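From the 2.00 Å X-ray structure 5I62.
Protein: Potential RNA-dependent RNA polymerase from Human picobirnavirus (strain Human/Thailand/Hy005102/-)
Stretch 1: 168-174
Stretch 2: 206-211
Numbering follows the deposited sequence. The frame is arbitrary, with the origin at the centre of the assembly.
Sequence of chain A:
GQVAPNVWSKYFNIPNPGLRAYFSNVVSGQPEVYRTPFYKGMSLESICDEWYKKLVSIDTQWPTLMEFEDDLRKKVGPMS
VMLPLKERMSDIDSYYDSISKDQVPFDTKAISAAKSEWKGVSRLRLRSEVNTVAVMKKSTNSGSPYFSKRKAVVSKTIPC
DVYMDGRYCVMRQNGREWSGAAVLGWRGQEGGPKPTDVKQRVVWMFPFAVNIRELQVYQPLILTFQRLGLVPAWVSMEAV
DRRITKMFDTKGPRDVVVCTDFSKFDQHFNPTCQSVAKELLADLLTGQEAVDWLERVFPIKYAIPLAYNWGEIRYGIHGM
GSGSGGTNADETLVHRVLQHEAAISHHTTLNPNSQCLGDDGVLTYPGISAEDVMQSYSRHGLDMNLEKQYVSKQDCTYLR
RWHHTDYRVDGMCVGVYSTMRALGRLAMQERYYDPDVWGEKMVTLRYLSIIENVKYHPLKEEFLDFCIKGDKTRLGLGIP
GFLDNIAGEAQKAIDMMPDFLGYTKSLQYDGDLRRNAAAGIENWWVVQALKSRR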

# COMPACT_ATOMS: atom_id res chain seq x y z
N TYR A 168 0.58 6.72 -26.75
CA TYR A 168 -0.50 5.73 -26.68
C TYR A 168 0.01 4.40 -26.16
O TYR A 168 1.13 3.99 -26.44
CB TYR A 168 -1.14 5.51 -28.05
CG TYR A 168 -1.74 6.76 -28.63
CD1 TYR A 168 -2.97 7.23 -28.19
CD2 TYR A 168 -1.05 7.50 -29.58
CE1 TYR A 168 -3.53 8.39 -28.72
CE2 TYR A 168 -1.60 8.66 -30.11
CZ TYR A 168 -2.84 9.10 -29.67
OH TYR A 168 -3.37 10.25 -30.19
N CYS A 169 -0.85 3.70 -25.42
CA CYS A 169 -0.58 2.35 -24.96
C CYS A 169 -1.32 1.40 -25.89
O CYS A 169 -2.55 1.34 -25.87
CB CYS A 169 -1.02 2.17 -23.51
SG CYS A 169 -0.83 0.48 -22.87
N VAL A 170 -0.59 0.66 -26.72
CA VAL A 170 -1.21 -0.31 -27.61
C VAL A 170 -1.40 -1.62 -26.86
O VAL A 170 -0.48 -2.09 -26.19
CB VAL A 170 -0.37 -0.51 -28.88
CG1 VAL A 170 -0.96 -1.62 -29.75
CG2 VAL A 170 -0.27 0.81 -29.66
N MET A 171 -2.60 -2.20 -26.95
CA MET A 171 -2.89 -3.49 -26.32
C MET A 171 -3.49 -4.42 -27.37
O MET A 171 -4.64 -4.25 -27.78
CB MET A 171 -3.84 -3.33 -25.14
CG MET A 171 -3.39 -2.27 -24.14
SD MET A 171 -4.23 -2.39 -22.57
CE MET A 171 -5.97 -2.36 -23.07
N ARG A 172 -2.71 -5.41 -27.81
CA ARG A 172 -3.22 -6.48 -28.66
C ARG A 172 -3.70 -7.61 -27.76
O ARG A 172 -2.91 -8.18 -27.01
CB ARG A 172 -2.16 -6.99 -29.63
CG ARG A 172 -1.89 -6.11 -30.83
CD ARG A 172 -2.99 -6.22 -31.90
NE ARG A 172 -3.21 -7.58 -32.41
CZ ARG A 172 -4.16 -7.90 -33.28
NH1 ARG A 172 -4.99 -6.96 -33.75
NH2 ARG A 172 -4.29 -9.16 -33.69
N GLN A 173 -4.99 -7.94 -27.83
CA GLN A 173 -5.59 -8.92 -26.94
C GLN A 173 -6.35 -9.93 -27.78
O GLN A 173 -7.39 -9.58 -28.35
CB GLN A 173 -6.53 -8.27 -25.93
CG GLN A 173 -5.89 -7.19 -25.09
CD GLN A 173 -6.86 -6.55 -24.11
OE1 GLN A 173 -6.46 -5.66 -23.36
NE2 GLN A 173 -8.13 -7.00 -24.11
N ASN A 174 -5.83 -11.16 -27.87
CA ASN A 174 -6.46 -12.26 -28.60
C ASN A 174 -7.19 -11.79 -29.86
O ASN A 174 -8.41 -11.94 -29.96
CB ASN A 174 -7.44 -13.01 -27.68
CG ASN A 174 -7.87 -14.34 -28.26
OD1 ASN A 174 -7.25 -14.84 -29.19
ND2 ASN A 174 -8.95 -14.91 -27.71
N PHE A 206 -5.42 -0.24 -13.63
CA PHE A 206 -4.72 -0.59 -14.86
C PHE A 206 -5.52 -1.57 -15.70
O PHE A 206 -6.28 -2.38 -15.16
CB PHE A 206 -3.36 -1.21 -14.55
CG PHE A 206 -2.24 -0.22 -14.46
CD1 PHE A 206 -2.34 0.89 -13.65
CD2 PHE A 206 -1.08 -0.40 -15.19
CE1 PHE A 206 -1.31 1.81 -13.55
CE2 PHE A 206 -0.03 0.51 -15.10
CZ PHE A 206 -0.16 1.62 -14.28
N PRO A 207 -5.34 -1.55 -17.02
CA PRO A 207 -5.89 -2.60 -17.88
C PRO A 207 -5.36 -3.96 -17.46
O PRO A 207 -4.17 -4.12 -17.16
CB PRO A 207 -5.40 -2.23 -19.29
CG PRO A 207 -5.07 -0.77 -19.21
CD PRO A 207 -4.55 -0.57 -17.80
N PHE A 208 -6.26 -4.94 -17.46
CA PHE A 208 -5.91 -6.33 -17.19
C PHE A 208 -4.69 -6.78 -18.01
O PHE A 208 -3.76 -7.39 -17.47
CB PHE A 208 -7.15 -7.20 -17.50
CG PHE A 208 -7.10 -8.62 -16.96
CD1 PHE A 208 -6.20 -9.00 -15.98
CD2 PHE A 208 -7.99 -9.59 -17.46
CE1 PHE A 208 -6.19 -10.31 -15.50
CE2 PHE A 208 -7.97 -10.89 -16.99
CZ PHE A 208 -7.06 -11.26 -16.01
N ALA A 209 -4.68 -6.47 -19.31
CA ALA A 209 -3.58 -6.90 -20.17
C ALA A 209 -2.24 -6.34 -19.70
O ALA A 209 -1.22 -7.05 -19.70
CB ALA A 209 -3.84 -6.50 -21.63
N VAL A 210 -2.21 -5.07 -19.29
CA VAL A 210 -0.96 -4.50 -18.78
C VAL A 210 -0.55 -5.20 -17.49
O VAL A 210 0.62 -5.58 -17.32
CB VAL A 210 -1.08 -2.97 -18.57
CG1 VAL A 210 0.24 -2.40 -17.96
CG2 VAL A 210 -1.40 -2.27 -19.88
N ASN A 211 -1.49 -5.37 -16.56
CA ASN A 211 -1.17 -6.01 -15.29
C ASN A 211 -0.66 -7.44 -15.49
O ASN A 211 0.27 -7.87 -14.81
CB ASN A 211 -2.39 -6.00 -14.36
CG ASN A 211 -2.52 -4.71 -13.57
OD1 ASN A 211 -1.55 -3.96 -13.38
ND2 ASN A 211 -3.72 -4.45 -13.10
O HOH W 1 -6.94 -5.32 -20.78

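The contact between strand 168-173 and the first turn of the helix that begins at Phe208 is a small apolar packing of side chains, with no direct hydrogen bond across it and a single water bridging the two stretches at one end. It illustrates a general principle: a strand meets a helix through alternate residues, because successive side chains of an extended chain leave it on opposite faces. Here Cys169, Met171 and Gln173 all direct their CA-to-CB bonds toward the helical segment, whereas Arg172 points away and Val170 lies out of reach of it.

Met171 is the centre of the contact. Its backbone stands well back, the CA atoms of Met171 and Ala209 being 7.1 Å apart, so the gap is left for side chains to fill. With chi1 and chi3 in m and chi2 in t, the long, flexible methionine places its sulfur among three residues of the other stretch. Met171 SD lies 3.5 Å from Pro207 CB, 3.9 Å from Val210 CG2 and 4.2 Å from Ala209 CB. One thioether thus touches both the residue at the N-cap position and the turn that follows. Cys169 extends the apolar surface along the strand: its SG, placed by a t rotamer, comes to 4.1 Å from Val210 CG2. The same methyl carbon therefore meets both sulfurs, even though the CA-to-CB bond of Val210 points sideways rather than straight at the strand.

At Gln173 the character of the contact changes. The side chain is extended beyond its m chi1, and OE1 approaches Ala209 CB to 3.3 Å, a close contact but not a hydrogen bond. The polar link is made by water 1, which donates to Gln173 OE1 at 2.6 Å and accepts from Ala209 N at 2.9 Å. This arrangement suits the chemistry of helix starts, where the first backbone NH groups have no carbonyl one turn earlier within the helix to bind. Ala209 N finds its acceptor in the water, which in turn donates a hydrogen bond to the glutamine oxygen. Two residues later the regular pattern is established, with Asn211 N donating to Pro207 O at 3.0 Å.

The two stretches together bury only 191 Å², yet every residue that touches across them is itself buried in the assembly. The contact is thus a modest piece of a larger interior, between touching residues at least 36 positions apart in sequence.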